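Local atomic coordinates of reticulocyte-binding protein 2a (Plasmodium vivax, PDB entry 4Z8N), a protein that probably binds a receptor on the red-cell surface through this helical erythrocyte-binding domain during invasion by the malaria parasite. Residues A[66-80]-A[104-118]. Numbering follows the deposited sequence.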
ATOM      1  N   GLN A  66      -3.807 -17.499   3.841  1.00 52.14           N
ATOM      2  CA  GLN A  66      -3.040 -17.024   4.983  1.00 52.91           C
ATOM      3  C   GLN A  66      -3.631 -15.727   5.532  1.00 48.82           C
ATOM      4  O   GLN A  66      -3.804 -15.582   6.743  1.00 45.17           O
ATOM      5  CB  GLN A  66      -1.573 -16.816   4.604  1.00 53.16           C
ATOM      6  CG  GLN A  66      -0.728 -16.252   5.734  1.00 53.58           C
ATOM      7  CD  GLN A  66       0.743 -16.173   5.382  1.00 53.42           C
ATOM      8  OE1 GLN A  66       1.296 -17.089   4.771  1.00 55.23           O
ATOM      9  NE2 GLN A  66       1.385 -15.076   5.765  1.00 48.53           N
ATOM     10  N   ILE A  67      -3.946 -14.794   4.636  1.00 48.09           N
ATOM     11  CA  ILE A  67      -4.553 -13.526   5.026  1.00 44.54           C
ATOM     12  C   ILE A  67      -5.904 -13.762   5.695  1.00 47.28           C
ATOM     13  O   ILE A  67      -6.261 -13.076   6.653  1.00 44.69           O
ATOM     14  CB  ILE A  67      -4.738 -12.584   3.816  1.00 49.12           C
ATOM     15  CG1 ILE A  67      -3.396 -12.318   3.134  1.00 50.66           C
ATOM     16  CG2 ILE A  67      -5.357 -11.263   4.252  1.00 44.30           C
ATOM     17  CD1 ILE A  67      -2.421 -11.546   3.992  1.00 47.20           C
ATOM     18  N   ASN A  68      -6.644 -14.746   5.193  1.00 50.69           N
ATOM     19  CA  ASN A  68      -7.936 -15.102   5.768  1.00 55.80           C
ATOM     20  C   ASN A  68      -7.807 -15.642   7.189  1.00 55.08           C
ATOM     21  O   ASN A  68      -8.708 -15.473   8.008  1.00 58.41           O
ATOM     22  CB  ASN A  68      -8.653 -16.130   4.889  1.00 58.31           C
ATOM     23  CG  ASN A  68      -9.109 -15.549   3.567  1.00 64.17           C
ATOM     24  OD1 ASN A  68      -9.200 -14.331   3.411  1.00 67.28           O
ATOM     25  ND2 ASN A  68      -9.405 -16.420   2.608  1.00 66.78           N
ATOM     26  N   SER A  69      -6.685 -16.293   7.476  1.00 55.06           N
ATOM     27  CA  SER A  69      -6.448 -16.853   8.801  1.00 57.81           C
ATOM     28  C   SER A  69      -6.055 -15.766   9.799  1.00 54.05           C
ATOM     29  O   SER A  69      -6.040 -16.001  11.009  1.00 53.93           O
ATOM     30  CB  SER A  69      -5.359 -17.929   8.745  1.00 62.94           C
ATOM     31  OG  SER A  69      -4.105 -17.365   8.395  1.00 64.33           O
ATOM     32  N   CYS A  70      -5.738 -14.581   9.287  1.00 47.23           N
ATOM     33  CA  CYS A  70      -5.324 -13.465  10.128  1.00 47.01           C
ATOM     34  C   CYS A  70      -6.506 -12.593  10.534  1.00 48.56           C
ATOM     35  O   CYS A  70      -6.357 -11.666  11.330  1.00 50.01           O
ATOM     36  CB  CYS A  70      -4.276 -12.614   9.410  1.00 42.65           C
ATOM     37  SG  CYS A  70      -2.790 -13.515   8.938  1.00 59.11           S
ATOM     38  N   VAL A  71      -7.674 -12.894   9.976  1.00 47.71           N
ATOM     39  CA  VAL A  71      -8.885 -12.119  10.238  1.00 47.80           C
ATOM     40  C   VAL A  71      -9.290 -12.069  11.723  1.00 46.77           C
ATOM     41  O   VAL A  71      -9.602 -10.985  12.223  1.00 45.76           O
ATOM     42  CB  VAL A  71     -10.073 -12.651   9.397  1.00 48.43           C
ATOM     43  CG1 VAL A  71     -11.382 -12.021   9.848  1.00 50.42           C
ATOM     44  CG2 VAL A  71      -9.829 -12.380   7.922  1.00 46.17           C
ATOM     45  N   PRO A  72      -9.281 -13.220  12.437  1.00 45.25           N
ATOM     46  CA  PRO A  72      -9.604 -13.119  13.867  1.00 49.05           C
ATOM     47  C   PRO A  72      -8.647 -12.192  14.614  1.00 50.32           C
ATOM     48  O   PRO A  72      -9.059 -11.488  15.539  1.00 52.98           O
ATOM     49  CB  PRO A  72      -9.459 -14.561  14.365  1.00 49.87           C
ATOM     50  CG  PRO A  72      -9.682 -15.397  13.162  1.00 53.27           C
ATOM     51  CD  PRO A  72      -9.076 -14.624  12.033  1.00 50.69           C
ATOM     52  N   LYS A  73      -7.384 -12.191  14.205  1.00 47.31           N
ATOM     53  CA  LYS A  73      -6.400 -11.289  14.782  1.00 50.97           C
ATOM     54  C   LYS A  73      -6.718  -9.835  14.427  1.00 43.33           C
ATOM     55  O   LYS A  73      -6.567  -8.935  15.253  1.00 39.54           O
ATOM     56  CB  LYS A  73      -4.996 -11.657  14.307  1.00 59.33           C
ATOM     57  CG  LYS A  73      -3.908 -10.817  14.936  1.00 66.26           C
ATOM     58  CD  LYS A  73      -3.890 -11.002  16.439  1.00 74.96           C
ATOM     59  CE  LYS A  73      -3.843  -9.667  17.151  1.00 74.32           C
ATOM     60  NZ  LYS A  73      -5.095  -8.881  16.976  1.00 72.32           N
ATOM     61  N   LYS A  74      -7.164  -9.615  13.193  1.00 41.94           N
ATOM     62  CA  LYS A  74      -7.536  -8.281  12.738  1.00 38.75           C
ATOM     63  C   LYS A  74      -8.737  -7.756  13.514  1.00 42.46           C
ATOM     64  O   LYS A  74      -8.788  -6.581  13.879  1.00 42.49           O
ATOM     65  CB  LYS A  74      -7.846  -8.293  11.241  1.00 41.13           C
ATOM     66  CG  LYS A  74      -8.236  -6.935  10.679  1.00 42.19           C
ATOM     67  CD  LYS A  74      -8.510  -7.012   9.190  1.00 39.54           C
ATOM     68  CE  LYS A  74      -9.698  -7.901   8.884  1.00 44.16           C
ATOM     69  NZ  LYS A  74     -10.952  -7.377   9.488  1.00 47.46           N
ATOM     70  N   ALA A  75      -9.698  -8.640  13.766  1.00 44.89           N
ATOM     71  CA  ALA A  75     -10.909  -8.285  14.497  1.00 41.80           C
ATOM     72  C   ALA A  75     -10.589  -7.815  15.912  1.00 41.70           C
ATOM     73  O   ALA A  75     -11.069  -6.768  16.349  1.00 39.93           O
ATOM     74  CB  ALA A  75     -11.863  -9.464  14.538  1.00 42.25           C
ATOM     75  N   ALA A  76      -9.779  -8.595  16.623  1.00 43.99           N
ATOM     76  CA  ALA A  76      -9.366  -8.247  17.977  1.00 43.99           C
ATOM     77  C   ALA A  76      -8.649  -6.899  17.995  1.00 42.92           C
ATOM     78  O   ALA A  76      -8.872  -6.077  18.885  1.00 41.19           O
ATOM     79  CB  ALA A  76      -8.470  -9.334  18.559  1.00 40.97           C
ATOM     80  N   LEU A  77      -7.795  -6.677  17.001  1.00 38.29           N
ATOM     81  CA  LEU A  77      -7.066  -5.418  16.876  1.00 35.71           C
ATOM     82  C   LEU A  77      -8.014  -4.236  16.677  1.00 37.53           C
ATOM     83  O   LEU A  77      -7.854  -3.192  17.308  1.00 37.44           O
ATOM     84  CB  LEU A  77      -6.070  -5.495  15.715  1.00 33.49           C
ATOM     85  CG  LEU A  77      -5.303  -4.222  15.351  1.00 36.25           C
ATOM     86  CD1 LEU A  77      -4.486  -3.706  16.534  1.00 36.90           C
ATOM     87  CD2 LEU A  77      -4.408  -4.476  14.150  1.00 33.88           C
ATOM     88  N   GLU A  78      -9.006  -4.408  15.807  1.00 38.89           N
ATOM     89  CA  GLU A  78      -9.957  -3.339  15.515  1.00 39.92           C
ATOM     90  C   GLU A  78     -10.904  -3.062  16.684  1.00 38.92           C
ATOM     91  O   GLU A  78     -11.347  -1.931  16.872  1.00 34.75           O
ATOM     92  CB  GLU A  78     -10.764  -3.669  14.256  1.00 39.23           C
ATOM     93  CG  GLU A  78      -9.934  -3.679  12.980  1.00 43.01           C
ATOM     94  CD  GLU A  78     -10.781  -3.575  11.726  1.00 50.20           C
ATOM     95  OE1 GLU A  78     -11.118  -4.628  11.147  1.00 54.51           O
ATOM     96  OE2 GLU A  78     -11.103  -2.438  11.316  1.00 53.24           O
ATOM     97  N   LYS A  79     -11.215  -4.085  17.474  1.00 32.85           N
ATOM     98  CA  LYS A  79     -12.054  -3.876  18.646  1.00 37.31           C
ATOM     99  C   LYS A  79     -11.288  -3.104  19.715  1.00 36.04           C
ATOM    100  O   LYS A  79     -11.864  -2.291  20.435  1.00 34.59           O
ATOM    101  CB  LYS A  79     -12.561  -5.206  19.203  1.00 48.74           C
ATOM    102  CG  LYS A  79     -14.054  -5.199  19.473  1.00 63.36           C
ATOM    103  CD  LYS A  79     -14.799  -4.737  18.235  1.00 72.19           C
ATOM    104  CE  LYS A  79     -15.994  -3.864  18.577  1.00 77.18           C
ATOM    105  NZ  LYS A  79     -16.696  -3.399  17.352  1.00 80.11           N
ATOM    106  N   THR A  80      -9.986  -3.355  19.814  1.00 36.62           N
ATOM    107  CA  THR A  80      -9.143  -2.609  20.743  1.00 36.83           C
ATOM    108  C   THR A  80      -9.056  -1.140  20.330  1.00 38.55           C
ATOM    109  O   THR A  80      -9.164  -0.243  21.168  1.00 36.49           O
ATOM    110  CB  THR A  80      -7.726  -3.202  20.822  1.00 37.02           C
ATOM    111  OG1 THR A  80      -7.806  -4.563  21.262  1.00 42.52           O
ATOM    112  CG2 THR A  80      -6.868  -2.412  21.798  1.00 39.65           C
ATOM    113  N   TYR A 104      -3.036  -3.085  22.409  1.00 40.92           N
ATOM    114  CA  TYR A 104      -3.063  -2.679  21.009  1.00 39.12           C
ATOM    115  C   TYR A 104      -1.711  -2.891  20.328  1.00 39.54           C
ATOM    116  O   TYR A 104      -1.649  -3.381  19.202  1.00 39.72           O
ATOM    117  CB  TYR A 104      -3.488  -1.213  20.895  1.00 37.87           C
ATOM    118  CG  TYR A 104      -3.022  -0.530  19.628  1.00 37.79           C
ATOM    119  CD1 TYR A 104      -3.711  -0.691  18.432  1.00 36.53           C
ATOM    120  CD2 TYR A 104      -1.894   0.281  19.630  1.00 41.09           C
ATOM    121  CE1 TYR A 104      -3.284  -0.067  17.273  1.00 38.18           C
ATOM    122  CE2 TYR A 104      -1.462   0.907  18.478  1.00 43.16           C
ATOM    123  CZ  TYR A 104      -2.159   0.730  17.304  1.00 42.19           C
ATOM    124  OH  TYR A 104      -1.725   1.357  16.158  1.00 46.21           O
ATOM    125  N   LYS A 105      -0.636  -2.519  21.016  1.00 39.22           N
ATOM    126  CA  LYS A 105       0.714  -2.693  20.485  1.00 44.03           C
ATOM    127  C   LYS A 105       1.022  -4.159  20.200  1.00 46.07           C
ATOM    128  O   LYS A 105       1.536  -4.498  19.135  1.00 47.96           O
ATOM    129  CB  LYS A 105       1.752  -2.133  21.459  1.00 44.92           C
ATOM    130  CG  LYS A 105       1.695  -0.629  21.655  1.00 48.31           C
ATOM    131  CD  LYS A 105       2.594  -0.212  22.813  1.00 57.12           C
ATOM    132  CE  LYS A 105       2.764   1.295  22.883  1.00 59.98           C
ATOM    133  NZ  LYS A 105       3.571   1.713  24.066  1.00 65.90           N
ATOM    134  N   GLN A 106       0.709  -5.024  21.161  1.00 44.71           N
ATOM    135  CA  GLN A 106       0.934  -6.456  21.008  1.00 46.82           C
ATOM    136  C   GLN A 106       0.108  -7.007  19.852  1.00 40.80           C
ATOM    137  O   GLN A 106       0.600  -7.784  19.035  1.00 39.78           O
ATOM    138  CB  GLN A 106       0.593  -7.192  22.304  1.00 50.89           C
ATOM    139  CG  GLN A 106       1.411  -6.737  23.504  1.00 61.50           C
ATOM    140  CD  GLN A 106       0.829  -7.205  24.826  1.00 72.29           C
ATOM    141  OE1 GLN A 106      -0.376  -7.436  24.942  1.00 71.06           O
ATOM    142  NE2 GLN A 106       1.685  -7.349  25.831  1.00 77.07           N
ATOM    143  N   GLN A 107      -1.149  -6.582  19.783  1.00 38.10           N
ATOM    144  CA  GLN A 107      -2.069  -7.061  18.760  1.00 39.73           C
ATOM    145  C   GLN A 107      -1.700  -6.565  17.364  1.00 40.34           C
ATOM    146  O   GLN A 107      -1.880  -7.284  16.382  1.00 38.57           O
ATOM    147  CB  GLN A 107      -3.501  -6.647  19.102  1.00 39.17           C
ATOM    148  CG  GLN A 107      -4.109  -7.444  20.246  1.00 45.98           C
ATOM    149  CD  GLN A 107      -5.477  -6.934  20.635  1.00 47.35           C
ATOM    150  OE1 GLN A 107      -5.803  -5.768  20.406  1.00 40.60           O
ATOM    151  NE2 GLN A 107      -6.290  -7.803  21.222  1.00 49.02           N
ATOM    152  N   LEU A 108      -1.194  -5.339  17.273  1.00 39.51           N
ATOM    153  CA  LEU A 108      -0.718  -4.820  15.995  1.00 39.15           C
ATOM    154  C   LEU A 108       0.507  -5.607  15.545  1.00 41.16           C
ATOM    155  O   LEU A 108       0.640  -5.959  14.373  1.00 41.03           O
ATOM    156  CB  LEU A 108      -0.387  -3.327  16.093  1.00 37.82           C
ATOM    157  CG  LEU A 108       0.251  -2.678  14.857  1.00 39.97           C
ATOM    158  CD1 LEU A 108      -0.642  -2.816  13.631  1.00 35.95           C
ATOM    159  CD2 LEU A 108       0.592  -1.212  15.116  1.00 41.64           C
ATOM    160  N   ASP A 109       1.398  -5.891  16.489  1.00 42.21           N
ATOM    161  CA  ASP A 109       2.607  -6.647  16.192  1.00 46.98           C
ATOM    162  C   ASP A 109       2.280  -8.086  15.799  1.00 45.42           C
ATOM    163  O   ASP A 109       2.920  -8.656  14.916  1.00 43.67           O
ATOM    164  CB  ASP A 109       3.557  -6.632  17.389  1.00 55.55           C
ATOM    165  CG  ASP A 109       4.876  -7.314  17.092  1.00 67.74           C
ATOM    166  OD1 ASP A 109       5.449  -7.056  16.012  1.00 71.97           O
ATOM    167  OD2 ASP A 109       5.338  -8.111  17.934  1.00 75.27           O
ATOM    168  N   ALA A 110       1.281  -8.669  16.454  1.00 44.25           N
ATOM    169  CA  ALA A 110       0.891 -10.048  16.177  1.00 47.67           C
ATOM    170  C   ALA A 110       0.229 -10.177  14.807  1.00 47.76           C
ATOM    171  O   ALA A 110       0.460 -11.149  14.089  1.00 49.60           O
ATOM    172  CB  ALA A 110      -0.038 -10.571  17.268  1.00 45.18           C
ATOM    173  N   TYR A 111      -0.593  -9.193  14.449  1.00 44.46           N
ATOM    174  CA  TYR A 111      -1.257  -9.192  13.149  1.00 42.76           C
ATOM    175  C   TYR A 111      -0.242  -9.013  12.026  1.00 41.83           C
ATOM    176  O   TYR A 111      -0.313  -9.694  11.005  1.00 41.27           O
ATOM    177  CB  TYR A 111      -2.325  -8.093  13.081  1.00 36.82           C
ATOM    178  CG  TYR A 111      -3.077  -8.051  11.767  1.00 37.47           C
ATOM    179  CD1 TYR A 111      -3.863  -9.121  11.362  1.00 40.64           C
ATOM    180  CD2 TYR A 111      -3.007  -6.940  10.937  1.00 36.61           C
ATOM    181  CE1 TYR A 111      -4.553  -9.093  10.166  1.00 39.60           C
ATOM    182  CE2 TYR A 111      -3.698  -6.900   9.732  1.00 37.73           C
ATOM    183  CZ  TYR A 111      -4.469  -7.981   9.354  1.00 39.15           C
ATOM    184  OH  TYR A 111      -5.162  -7.957   8.164  1.00 37.58           O
ATOM    185  N   LYS A 112       0.702  -8.096  12.224  1.00 40.42           N
ATOM    186  CA  LYS A 112       1.762  -7.860  11.248  1.00 41.17           C
ATOM    187  C   LYS A 112       2.552  -9.135  10.960  1.00 43.95           C
ATOM    188  O   LYS A 112       2.872  -9.429   9.809  1.00 42.19           O
ATOM    189  CB  LYS A 112       2.707  -6.760  11.737  1.00 42.49           C
ATOM    190  CG  LYS A 112       3.898  -6.514  10.820  1.00 46.14           C
ATOM    191  CD  LYS A 112       4.799  -5.417  11.364  1.00 49.85           C
ATOM    192  CE  LYS A 112       5.953  -5.132  10.414  1.00 57.28           C
ATOM    193  NZ  LYS A 112       6.854  -4.065  10.934  1.00 64.65           N
ATOM    194  N   ASN A 113       2.856  -9.892  12.010  1.00 48.74           N
ATOM    195  CA  ASN A 113       3.615 -11.130  11.862  1.00 52.40           C
ATOM    196  C   ASN A 113       2.812 -12.219  11.163  1.00 47.76           C
ATOM    197  O   ASN A 113       3.359 -13.006  10.391  1.00 49.86           O
ATOM    198  CB  ASN A 113       4.096 -11.628  13.224  1.00 56.99           C
ATOM    199  CG  ASN A 113       5.220 -10.783  13.786  1.00 61.98           C
ATOM    200  OD1 ASN A 113       5.977 -10.162  13.040  1.00 61.66           O
ATOM    201  ND2 ASN A 113       5.339 -10.759  15.107  1.00 64.58           N
ATOM    202  N   CYS A 114       1.516 -12.264  11.447  1.00 46.34           N
ATOM    203  CA  CYS A 114       0.620 -13.215  10.802  1.00 49.56           C
ATOM    204  C   CYS A 114       0.530 -12.910   9.308  1.00 46.26           C
ATOM    205  O   CYS A 114       0.482 -13.816   8.477  1.00 45.69           O
ATOM    206  CB  CYS A 114      -0.765 -13.170  11.455  1.00 49.08           C
ATOM    207  SG  CYS A 114      -2.012 -14.240  10.700  1.00 79.33           S
ATOM    208  N   VAL A 115       0.521 -11.623   8.978  1.00 47.31           N
ATOM    209  CA  VAL A 115       0.445 -11.176   7.592  1.00 43.63           C
ATOM    210  C   VAL A 115       1.778 -11.373   6.869  1.00 45.29           C
ATOM    211  O   VAL A 115       1.817 -11.848   5.734  1.00 45.58           O
ATOM    212  CB  VAL A 115       0.026  -9.691   7.514  1.00 41.94           C
ATOM    213  CG1 VAL A 115       0.186  -9.152   6.099  1.00 38.39           C
ATOM    214  CG2 VAL A 115      -1.407  -9.522   7.997  1.00 38.32           C
ATOM    215  N   GLN A 116       2.870 -11.021   7.539  1.00 46.29           N
ATOM    216  CA  GLN A 116       4.197 -11.121   6.939  1.00 48.26           C
ATOM    217  C   GLN A 116       4.797 -12.522   7.040  1.00 48.26           C
ATOM    218  O   GLN A 116       5.941 -12.734   6.642  1.00 47.59           O
ATOM    219  CB  GLN A 116       5.153 -10.117   7.585  1.00 48.90           C
ATOM    220  CG  GLN A 116       4.986  -8.687   7.108  1.00 48.77           C
ATOM    221  CD  GLN A 116       6.032  -7.765   7.699  1.00 55.63           C
ATOM    222  OE1 GLN A 116       6.669  -8.095   8.701  1.00 57.55           O
ATOM    223  NE2 GLN A 116       6.225  -6.608   7.077  1.00 58.37           N
ATOM    224  N   ALA A 117       4.038 -13.472   7.578  1.00 48.35           N
ATOM    225  CA  ALA A 117       4.519 -14.846   7.681  1.00 49.75           C
ATOM    226  C   ALA A 117       4.750 -15.425   6.287  1.00 48.30           C
ATOM    227  O   ALA A 117       4.005 -15.121   5.352  1.00 46.91           O
ATOM    228  CB  ALA A 117       3.534 -15.703   8.461  1.00 51.16           C
ATOM    229  N   ASN A 118       5.802 -16.232   6.155  1.00 52.42           N
ATOM    230  CA  ASN A 118       6.163 -16.874   4.888  1.00 54.06           C
ATOM    231  C   ASN A 118       6.499 -15.883   3.771  1.00 51.95           C
ATOM    232  O   ASN A 118       6.518 -16.253   2.598  1.00 49.72           O
ATOM    233  CB  ASN A 118       5.035 -17.797   4.422  1.00 52.70           C
ATOM    234  CG  ASN A 118       4.600 -18.770   5.496  1.00 57.81           C
ATOM    235  OD1 ASN A 118       5.422 -19.482   6.074  1.00 58.46           O
ATOM    236  ND2 ASN A 118       3.301 -18.798   5.776  1.00 58.38           N
TER
HETATM  237  O   HOH W   1      -6.474 -10.289   7.479  1.00 37.62           O
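Cys70 SG lies beside its own backbone N (chi1 -59°), whereas Cys114 SG turns anti to its N (chi1 177°). With these torsions the sulfurs face each other between the helices and form a disulfide, Cys70 SG to Cys114 SG 2.1 Å, with an S-S torsion of -94°. It ties the break between helices 42-69 and 71-85 to the end of helix 94-115. Beyond it, the extended Gln66 reaches the turn after that helix. Its NE2 donates almost straight to Ala117 O (2.7 Å) and, more bent, to Cys114 O (3.1 Å). Gln66 OE1 accepts a hydrogen bond from Asn118 ND2 (2.8 Å), which lies above the carbonyl plane, and another links it to Tyr122 OH. On the other side of the disulfide, Tyr111 stands between the helices. Lys74 CA lies over one ring face and Val115 CG2 over the opposite face, toward the rim, while Cys70 O sits at the edge, 3.4 Å from Tyr111 CE1. A water links Tyr111 OH to Ile67 O. Further along, Leu77 and Gln107 interlock as knobs into holes across the antiparallel pair. The covalent link and the amide bonds thus fasten one end of this helical hairpin of the Rh5-like erythrocyte-binding domain, and side-chain packing continues along the rest.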